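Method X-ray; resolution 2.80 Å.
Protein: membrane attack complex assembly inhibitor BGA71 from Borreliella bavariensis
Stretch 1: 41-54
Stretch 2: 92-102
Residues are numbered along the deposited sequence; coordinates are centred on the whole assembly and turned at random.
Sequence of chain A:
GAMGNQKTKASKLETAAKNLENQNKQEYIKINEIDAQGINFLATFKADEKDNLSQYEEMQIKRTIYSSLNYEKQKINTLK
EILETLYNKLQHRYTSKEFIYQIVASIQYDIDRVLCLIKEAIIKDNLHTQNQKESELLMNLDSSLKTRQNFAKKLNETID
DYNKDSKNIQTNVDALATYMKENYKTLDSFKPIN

Stretch 1, residues 41-54: FLATFKADEKDNLS
Stretch 2 92-102: HRYTSKEFIYQ

No hydrogen bond joins these two stretches, and their one salt bridge lies close to a pair of like charges. D48 OD2 sits 3.3 Å from K97 NZ, which makes the salt bridge. The same carboxylate oxygen, D48 OD2, lies 3.1 Å from K97 CE, so it also meets the aliphatic end of the lysine. Nearby, K50 NZ approaches R93 NH1 to 4.3 Å, near the plane of the guanidinium. Both groups are positive, so this approach offers no charge attraction. R93 is t, t, m; K50 is m, 146°, t, 117°. K50 is poorly ordered and touches a crystal neighbour.

Stretch 2 is helical, inside a longer helix. Its backbone bonds run mainly from residue i+4 to i, such as I100 N to S96 O at 3.1 Å and Y101 N to K97 O at 2.7 Å. A wider pi-type turn spans 98-102. Stretch 1 is less regular. L42 is the N-cap of a short helix that begins at A43, and K46 N bonds to L42 O at 3.0 Å. From D48 the chain is no longer helical in conformation, with phi/psi of -79/124 there, and D51 to L53 are extended. S54 caps the next helix.

Two CA pairs give the register. F45 CA lies 8.3 Å from K97 CA. L53 CA lies 9.3 Å from Y101 CA. Between them, stretch 1 loops back toward R93. The contact buries 498 Å², both sides summed.

F45 (chi1 m, chi2 -84°) points toward the helix. Its CZ lies 4.2 Å from I100 CG1, an apolar contact. S96 OG is near the ring plane, at the edge, 4.1 Å from F45 CE1. That hydroxyl (S96 chi1 p) is already engaged within its own helix, S96 OG donating to R93 O over a very short 2.4 Å. L42 (m, t) extends the apolar patch, with L42 CD2 4.2 Å from I100 CD1. I100 is m, m.

Y101 (m, chi2 -59°) also points toward stretch 1 and reaches several residues. L53 (t, p) starts sideways, but its end comes nearer, placing L53 CD1 3.7 Å from Y101 CE1 at the ring edge. Y101 OH comes within 4.4 Å of F45 CB. D51 OD2 lies 4.0 Å from Y101 CE2, but D51 is poorly ordered.

D48 has chi1 t. D48 OD1 accepts a weak bond from K50 N at 2.7 Å, while OD2 faces K97. K97 starts sideways with chi1 m, then runs nearly straight through chi2 and chi3, both t. Its chi4 is off-well at 138°, and D48 OD2 lies slightly nearer CE than NZ.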

ATOM      1  N   PHE A  41     -19.910  -4.077 -10.436  1.00 26.03           N
ATOM      2  CA  PHE A  41     -19.454  -5.447 -10.693  1.00 23.07           C
ATOM      3  C   PHE A  41     -19.808  -6.383  -9.558  1.00 21.29           C
ATOM      4  O   PHE A  41     -20.238  -7.514  -9.786  1.00 25.18           O
ATOM      5  CB  PHE A  41     -17.944  -5.435 -10.999  1.00 23.30           C
ATOM      6  CG  PHE A  41     -17.340  -6.798 -11.152  1.00 23.19           C
ATOM      7  CD1 PHE A  41     -17.898  -7.752 -12.026  1.00 21.84           C
ATOM      8  CD2 PHE A  41     -16.238  -7.153 -10.397  1.00 22.66           C
ATOM      9  CE1 PHE A  41     -17.362  -9.024 -12.126  1.00 21.96           C
ATOM     10  CE2 PHE A  41     -15.692  -8.432 -10.503  1.00 23.09           C
ATOM     11  CZ  PHE A  41     -16.262  -9.374 -11.357  1.00 22.56           C
ATOM     12  N   LEU A  42     -19.659  -5.936  -8.334  1.00 18.16           N
ATOM     13  CA  LEU A  42     -19.882  -6.812  -7.214  1.00 16.83           C
ATOM     14  C   LEU A  42     -21.097  -6.406  -6.418  1.00 16.80           C
ATOM     15  O   LEU A  42     -21.216  -6.755  -5.241  1.00 17.41           O
ATOM     16  CB  LEU A  42     -18.640  -6.840  -6.301  1.00 16.39           C
ATOM     17  CG  LEU A  42     -17.361  -7.416  -6.931  1.00 15.27           C
ATOM     18  CD1 LEU A  42     -16.178  -7.113  -6.065  1.00 15.66           C
ATOM     19  CD2 LEU A  42     -17.443  -8.905  -7.134  1.00 15.28           C
ATOM     20  N   ALA A  43     -22.029  -5.715  -7.038  1.00 17.44           N
ATOM     21  CA  ALA A  43     -23.206  -5.231  -6.300  1.00 19.04           C
ATOM     22  C   ALA A  43     -23.874  -6.322  -5.505  1.00 19.96           C
ATOM     23  O   ALA A  43     -24.133  -6.172  -4.313  1.00 22.27           O
ATOM     24  CB  ALA A  43     -24.219  -4.615  -7.257  1.00 19.24           C
ATOM     25  N   THR A  44     -24.200  -7.416  -6.182  1.00 20.85           N
ATOM     26  CA  THR A  44     -24.809  -8.598  -5.536  1.00 22.44           C
ATOM     27  C   THR A  44     -24.084  -9.107  -4.274  1.00 20.02           C
ATOM     28  O   THR A  44     -24.740  -9.480  -3.294  1.00 20.08           O
ATOM     29  CB  THR A  44     -24.927  -9.760  -6.558  1.00 24.81           C
ATOM     30  OG1 THR A  44     -25.703  -9.332  -7.699  1.00 26.16           O
ATOM     31  CG2 THR A  44     -25.575 -11.005  -5.946  1.00 25.45           C
ATOM     32  N   PHE A  45     -22.762  -9.052  -4.277  1.00 17.78           N
ATOM     33  CA  PHE A  45     -21.964  -9.423  -3.083  1.00 17.98           C
ATOM     34  C   PHE A  45     -21.991  -8.352  -1.995  1.00 19.51           C
ATOM     35  O   PHE A  45     -21.877  -8.661  -0.810  1.00 18.95           O
ATOM     36  CB  PHE A  45     -20.518  -9.686  -3.470  1.00 17.38           C
ATOM     37  CG  PHE A  45     -20.383 -10.807  -4.432  1.00 18.08           C
ATOM     38  CD1 PHE A  45     -20.343 -12.122  -3.973  1.00 16.81           C
ATOM     39  CD2 PHE A  45     -20.449 -10.564  -5.811  1.00 17.47           C
ATOM     40  CE1 PHE A  45     -20.299 -13.162  -4.858  1.00 17.37           C
ATOM     41  CE2 PHE A  45     -20.434 -11.617  -6.698  1.00 17.26           C
ATOM     42  CZ  PHE A  45     -20.356 -12.914  -6.226  1.00 17.67           C
ATOM     43  N   LYS A  46     -22.117  -7.094  -2.425  1.00 19.85           N
ATOM     44  CA  LYS A  46     -22.265  -5.950  -1.553  1.00 20.51           C
ATOM     45  C   LYS A  46     -23.586  -6.000  -0.819  1.00 22.79           C
ATOM     46  O   LYS A  46     -23.681  -5.673   0.346  1.00 23.36           O
ATOM     47  CB  LYS A  46     -22.191  -4.648  -2.373  1.00 21.61           C
ATOM     48  CG  LYS A  46     -20.792  -4.116  -2.668  1.00 20.96           C
ATOM     49  CD  LYS A  46     -20.863  -2.640  -2.974  1.00 20.96           C
ATOM     50  CE  LYS A  46     -19.495  -2.026  -3.332  1.00 22.72           C
ATOM     51  NZ  LYS A  46     -19.488  -1.160  -4.538  1.00 20.92           N
ATOM     52  N   ALA A  47     -24.621  -6.465  -1.492  1.00 29.72           N
ATOM     53  CA  ALA A  47     -25.956  -6.526  -0.893  1.00 34.26           C
ATOM     54  C   ALA A  47     -26.073  -7.665   0.108  1.00 42.27           C
ATOM     55  O   ALA A  47     -27.078  -7.752   0.806  1.00 49.16           O
ATOM     56  CB  ALA A  47     -27.017  -6.647  -1.975  1.00 32.90           C
ATOM     57  N   ASP A  48     -25.043  -8.519   0.189  1.00 45.49           N
ATOM     58  CA  ASP A  48     -25.048  -9.677   1.069  1.00 46.19           C
ATOM     59  C   ASP A  48     -24.732  -9.318   2.522  1.00 53.82           C
ATOM     60  O   ASP A  48     -23.699  -8.749   2.824  1.00 56.47           O
ATOM     61  CB  ASP A  48     -24.041 -10.706   0.548  1.00 44.86           C
ATOM     62  CG  ASP A  48     -23.941 -11.934   1.429  1.00 41.93           C
ATOM     63  OD1 ASP A  48     -24.583 -11.938   2.474  1.00 37.47           O
ATOM     64  OD2 ASP A  48     -23.186 -12.865   1.130  1.00 34.68           O
ATOM     65  N   GLU A  49     -25.629  -9.690   3.428  1.00 71.38           N
ATOM     66  CA  GLU A  49     -25.490  -9.387   4.864  1.00 78.25           C
ATOM     67  C   GLU A  49     -24.618 -10.419   5.613  1.00 76.27           C
ATOM     68  O   GLU A  49     -23.935 -10.089   6.583  1.00 73.53           O
ATOM     69  CB  GLU A  49     -26.898  -9.237   5.479  1.00 79.53           C
ATOM     70  CG  GLU A  49     -27.546  -7.918   4.974  1.00 81.06           C
ATOM     71  CD  GLU A  49     -26.945  -6.713   5.678  1.00 89.11           C
ATOM     72  OE1 GLU A  49     -26.913  -6.677   6.923  1.00 93.35           O
ATOM     73  OE2 GLU A  49     -26.480  -5.791   4.997  1.00 98.72           O
ATOM     74  N   LYS A  50     -24.610 -11.653   5.133  1.00 73.31           N
ATOM     75  CA  LYS A  50     -23.806 -12.713   5.742  1.00 75.75           C
ATOM     76  C   LYS A  50     -22.334 -12.351   5.826  1.00 75.58           C
ATOM     77  O   LYS A  50     -21.746 -12.396   6.897  1.00 77.61           O
ATOM     78  CB  LYS A  50     -24.009 -14.006   4.954  1.00 80.28           C
ATOM     79  CG  LYS A  50     -25.468 -14.449   5.139  1.00 81.11           C
ATOM     80  CD  LYS A  50     -26.191 -15.154   4.003  1.00 92.03           C
ATOM     81  CE  LYS A  50     -27.475 -15.813   4.539  1.00 92.69           C
ATOM     82  NZ  LYS A  50     -28.688 -15.233   3.918  1.00 94.86           N
ATOM     83  N   ASP A  51     -21.750 -11.990   4.685  1.00 77.65           N
ATOM     84  CA  ASP A  51     -20.363 -11.507   4.636  1.00 66.86           C
ATOM     85  C   ASP A  51     -20.345 -10.056   4.240  1.00 57.21           C
ATOM     86  O   ASP A  51     -21.212  -9.621   3.501  1.00 58.77           O
ATOM     87  CB  ASP A  51     -19.537 -12.323   3.639  1.00 72.55           C
ATOM     88  CG  ASP A  51     -18.856 -13.538   4.272  1.00 75.95           C
ATOM     89  OD1 ASP A  51     -18.874 -13.705   5.507  1.00 80.78           O
ATOM     90  OD2 ASP A  51     -18.288 -14.346   3.514  1.00 83.70           O
ATOM     91  N   ASN A  52     -19.356  -9.315   4.733  1.00 50.00           N
ATOM     92  CA  ASN A  52     -19.204  -7.892   4.399  1.00 43.82           C
ATOM     93  C   ASN A  52     -17.975  -7.712   3.527  1.00 44.72           C
ATOM     94  O   ASN A  52     -16.832  -7.881   3.966  1.00 47.05           O
ATOM     95  CB  ASN A  52     -19.108  -7.061   5.665  1.00 42.52           C
ATOM     96  CG  ASN A  52     -19.403  -5.559   5.479  1.00 40.15           C
ATOM     97  OD1 ASN A  52     -20.415  -5.024   5.998  1.00 41.48           O
ATOM     98  ND2 ASN A  52     -18.471  -4.863   4.916  1.00 37.69           N
ATOM     99  N   LEU A  53     -18.244  -7.414   2.267  1.00 38.39           N
ATOM    100  CA  LEU A  53     -17.255  -6.961   1.356  1.00 35.99           C
ATOM    101  C   LEU A  53     -16.925  -5.497   1.651  1.00 34.30           C
ATOM    102  O   LEU A  53     -17.628  -4.584   1.240  1.00 34.82           O
ATOM    103  CB  LEU A  53     -17.785  -7.067  -0.074  1.00 38.40           C
ATOM    104  CG  LEU A  53     -16.849  -6.795  -1.231  1.00 38.10           C
ATOM    105  CD1 LEU A  53     -15.735  -7.818  -1.243  1.00 44.28           C
ATOM    106  CD2 LEU A  53     -17.652  -6.874  -2.497  1.00 39.48           C
ATOM    107  N   SER A  54     -15.820  -5.272   2.335  1.00 32.01           N
ATOM    108  CA  SER A  54     -15.303  -3.942   2.473  1.00 28.08           C
ATOM    109  C   SER A  54     -14.861  -3.381   1.133  1.00 28.76           C
ATOM    110  O   SER A  54     -14.570  -4.111   0.180  1.00 24.73           O
ATOM    111  CB  SER A  54     -14.101  -3.950   3.418  1.00 27.41           C
ATOM    112  OG  SER A  54     -12.994  -4.598   2.851  1.00 24.32           O
ATOM    113  N   HIS A  92     -25.399 -23.434  -5.182  1.00 26.32           N
ATOM    114  CA  HIS A  92     -24.083 -23.082  -5.681  1.00 25.15           C
ATOM    115  C   HIS A  92     -23.580 -21.710  -5.249  1.00 22.97           C
ATOM    116  O   HIS A  92     -22.492 -21.296  -5.658  1.00 20.59           O
ATOM    117  CB  HIS A  92     -24.066 -23.138  -7.206  1.00 26.21           C
ATOM    118  CG  HIS A  92     -24.443 -24.468  -7.756  1.00 25.79           C
ATOM    119  ND1 HIS A  92     -25.399 -24.607  -8.737  1.00 28.58           N
ATOM    120  CD2 HIS A  92     -24.018 -25.714  -7.458  1.00 24.64           C
ATOM    121  CE1 HIS A  92     -25.544 -25.886  -9.023  1.00 25.89           C
ATOM    122  NE2 HIS A  92     -24.704 -26.575  -8.273  1.00 24.48           N
ATOM    123  N   ARG A  93     -24.345 -21.006  -4.426  1.00 22.22           N
ATOM    124  CA  ARG A  93     -23.896 -19.702  -3.975  1.00 21.67           C
ATOM    125  C   ARG A  93     -22.418 -19.755  -3.561  1.00 23.75           C
ATOM    126  O   ARG A  93     -21.616 -18.920  -3.969  1.00 24.21           O
ATOM    127  CB  ARG A  93     -24.760 -19.168  -2.849  1.00 19.55           C
ATOM    128  CG  ARG A  93     -24.581 -17.656  -2.693  1.00 20.96           C
ATOM    129  CD  ARG A  93     -25.395 -16.990  -1.578  1.00 20.12           C
ATOM    130  NE  ARG A  93     -26.729 -16.687  -2.153  1.00 19.87           N
ATOM    131  CZ  ARG A  93     -27.823 -16.203  -1.554  1.00 18.91           C
ATOM    132  NH1 ARG A  93     -27.849 -15.967  -0.268  1.00 18.67           N
ATOM    133  NH2 ARG A  93     -28.919 -15.984  -2.269  1.00 17.91           N
ATOM    134  N   TYR A  94     -22.065 -20.759  -2.761  1.00 26.03           N
ATOM    135  CA  TYR A  94     -20.741 -20.841  -2.148  1.00 26.75           C
ATOM    136  C   TYR A  94     -19.608 -20.819  -3.158  1.00 24.54           C
ATOM    137  O   TYR A  94     -18.523 -20.338  -2.889  1.00 25.10           O
ATOM    138  CB  TYR A  94     -20.643 -22.111  -1.285  1.00 30.19           C
ATOM    139  CG  TYR A  94     -20.399 -23.375  -2.069  1.00 34.23           C
ATOM    140  CD1 TYR A  94     -21.438 -24.036  -2.713  1.00 37.30           C
ATOM    141  CD2 TYR A  94     -19.114 -23.882  -2.207  1.00 43.37           C
ATOM    142  CE1 TYR A  94     -21.208 -25.196  -3.446  1.00 42.36           C
ATOM    143  CE2 TYR A  94     -18.859 -25.042  -2.937  1.00 49.18           C
ATOM    144  CZ  TYR A  94     -19.915 -25.704  -3.551  1.00 49.25           C
ATOM    145  OH  TYR A  94     -19.648 -26.842  -4.288  1.00 53.59           O
ATOM    146  N   THR A  95     -19.857 -21.414  -4.302  1.00 24.15           N
ATOM    147  CA  THR A  95     -18.893 -21.482  -5.357  1.00 22.07           C
ATOM    148  C   THR A  95     -18.551 -20.092  -5.904  1.00 24.17           C
ATOM    149  O   THR A  95     -17.380 -19.817  -6.218  1.00 27.30           O
ATOM    150  CB  THR A  95     -19.455 -22.374  -6.441  1.00 21.44           C
ATOM    151  OG1 THR A  95     -19.758 -23.648  -5.857  1.00 18.89           O
ATOM    152  CG2 THR A  95     -18.455 -22.550  -7.547  1.00 22.52           C
ATOM    153  N   SER A  96     -19.537 -19.187  -5.969  1.00 22.34           N
ATOM    154  CA  SER A  96     -19.262 -17.820  -6.364  1.00 20.98           C
ATOM    155  C   SER A  96     -18.421 -17.164  -5.312  1.00 20.25           C
ATOM    156  O   SER A  96     -17.470 -16.453  -5.602  1.00 19.88           O
ATOM    157  CB  SER A  96     -20.575 -17.029  -6.569  1.00 22.55           C
ATOM    158  OG  SER A  96     -21.407 -17.073  -5.425  1.00 24.92           O
ATOM    159  N   LYS A  97     -18.812 -17.340  -4.063  1.00 20.67           N
ATOM    160  CA  LYS A  97     -18.058 -16.753  -2.938  1.00 21.71           C
ATOM    161  C   LYS A  97     -16.637 -17.267  -2.873  1.00 21.54           C
ATOM    162  O   LYS A  97     -15.700 -16.490  -2.707  1.00 23.76           O
ATOM    163  CB  LYS A  97     -18.756 -17.042  -1.614  1.00 20.98           C
ATOM    164  CG  LYS A  97     -19.752 -16.003  -1.259  1.00 21.48           C
ATOM    165  CD  LYS A  97     -20.422 -16.319   0.066  1.00 23.69           C
ATOM    166  CE  LYS A  97     -21.601 -15.414   0.302  1.00 24.93           C
ATOM    167  NZ  LYS A  97     -22.769 -16.123   0.862  1.00 26.83           N
ATOM    168  N   GLU A  98     -16.476 -18.573  -2.979  1.00 21.05           N
ATOM    169  CA  GLU A  98     -15.129 -19.151  -2.965  1.00 22.32           C
ATOM    170  C   GLU A  98     -14.260 -18.606  -4.107  1.00 21.21           C
ATOM    171  O   GLU A  98     -13.125 -18.244  -3.900  1.00 18.51           O
ATOM    172  CB  GLU A  98     -15.185 -20.698  -2.970  1.00 23.63           C
ATOM    173  CG  GLU A  98     -15.261 -21.240  -1.557  1.00 24.53           C
ATOM    174  CD  GLU A  98     -15.643 -22.702  -1.469  1.00 26.32           C
ATOM    175  OE1 GLU A  98     -15.103 -23.538  -2.238  1.00 28.55           O
ATOM    176  OE2 GLU A  98     -16.401 -23.018  -0.536  1.00 26.10           O
ATOM    177  N   PHE A  99     -14.802 -18.583  -5.326  1.00 22.22           N
ATOM    178  CA  PHE A  99     -14.082 -17.982  -6.452  1.00 22.09           C
ATOM    179  C   PHE A  99     -13.559 -16.573  -6.070  1.00 22.24           C
ATOM    180  O   PHE A  99     -12.433 -16.222  -6.367  1.00 25.75           O
ATOM    181  CB  PHE A  99     -15.001 -17.930  -7.681  1.00 19.91           C
ATOM    182  CG  PHE A  99     -14.421 -17.197  -8.826  1.00 18.75           C
ATOM    183  CD1 PHE A  99     -13.533 -17.825  -9.678  1.00 18.81           C
ATOM    184  CD2 PHE A  99     -14.724 -15.843  -9.037  1.00 17.42           C
ATOM    185  CE1 PHE A  99     -12.969 -17.124 -10.754  1.00 18.86           C
ATOM    186  CE2 PHE A  99     -14.148 -15.147 -10.093  1.00 17.67           C
ATOM    187  CZ  PHE A  99     -13.272 -15.786 -10.951  1.00 17.52           C
ATOM    188  N   ILE A 100     -14.415 -15.790  -5.441  1.00 22.61           N
ATOM    189  CA  ILE A 100     -14.152 -14.395  -5.124  1.00 23.23           C
ATOM    190  C   ILE A 100     -13.208 -14.262  -3.942  1.00 27.00           C
ATOM    191  O   ILE A 100     -12.135 -13.693  -4.053  1.00 26.31           O
ATOM    192  CB  ILE A 100     -15.490 -13.659  -4.835  1.00 21.45           C
ATOM    193  CG1 ILE A 100     -16.126 -13.167  -6.131  1.00 21.65           C
ATOM    194  CG2 ILE A 100     -15.341 -12.482  -3.907  1.00 22.06           C
ATOM    195  CD1 ILE A 100     -15.200 -12.468  -7.086  1.00 21.76           C
ATOM    196  N   TYR A 101     -13.623 -14.806  -2.802  1.00 31.82           N
ATOM    197  CA  TYR A 101     -12.868 -14.641  -1.588  1.00 35.95           C
ATOM    198  C   TYR A 101     -11.670 -15.587  -1.473  1.00 35.19           C
ATOM    199  O   TYR A 101     -10.690 -15.225  -0.883  1.00 35.46           O
ATOM    200  CB  TYR A 101     -13.786 -14.754  -0.367  1.00 38.73           C
ATOM    201  CG  TYR A 101     -14.872 -13.690  -0.292  1.00 43.32           C
ATOM    202  CD1 TYR A 101     -14.563 -12.337  -0.243  1.00 45.21           C
ATOM    203  CD2 TYR A 101     -16.216 -14.049  -0.247  1.00 51.49           C
ATOM    204  CE1 TYR A 101     -15.560 -11.378  -0.172  1.00 52.87           C
ATOM    205  CE2 TYR A 101     -17.224 -13.093  -0.164  1.00 55.90           C
ATOM    206  CZ  TYR A 101     -16.895 -11.761  -0.138  1.00 58.61           C
ATOM    207  OH  TYR A 101     -17.919 -10.829  -0.072  1.00 64.21           O
ATOM    208  N   GLN A 102     -11.740 -16.779  -2.040  1.00 34.35           N
ATOM    209  CA  GLN A 102     -10.690 -17.754  -1.843  1.00 34.56           C
ATOM    210  C   GLN A 102      -9.674 -17.826  -2.933  1.00 29.66           C
ATOM    211  O   GLN A 102      -8.501 -18.078  -2.686  1.00 33.82           O
ATOM    212  CB  GLN A 102     -11.318 -19.125  -1.658  1.00 44.64           C
ATOM    213  CG  GLN A 102     -10.433 -20.208  -1.043  1.00 57.83           C
ATOM    214  CD  GLN A 102     -10.992 -21.592  -1.377  1.00 67.06           C
ATOM    215  OE1 GLN A 102     -12.183 -21.810  -1.181  1.00 82.58           O
ATOM    216  NE2 GLN A 102     -10.169 -22.505  -1.918  1.00 64.04           N
TER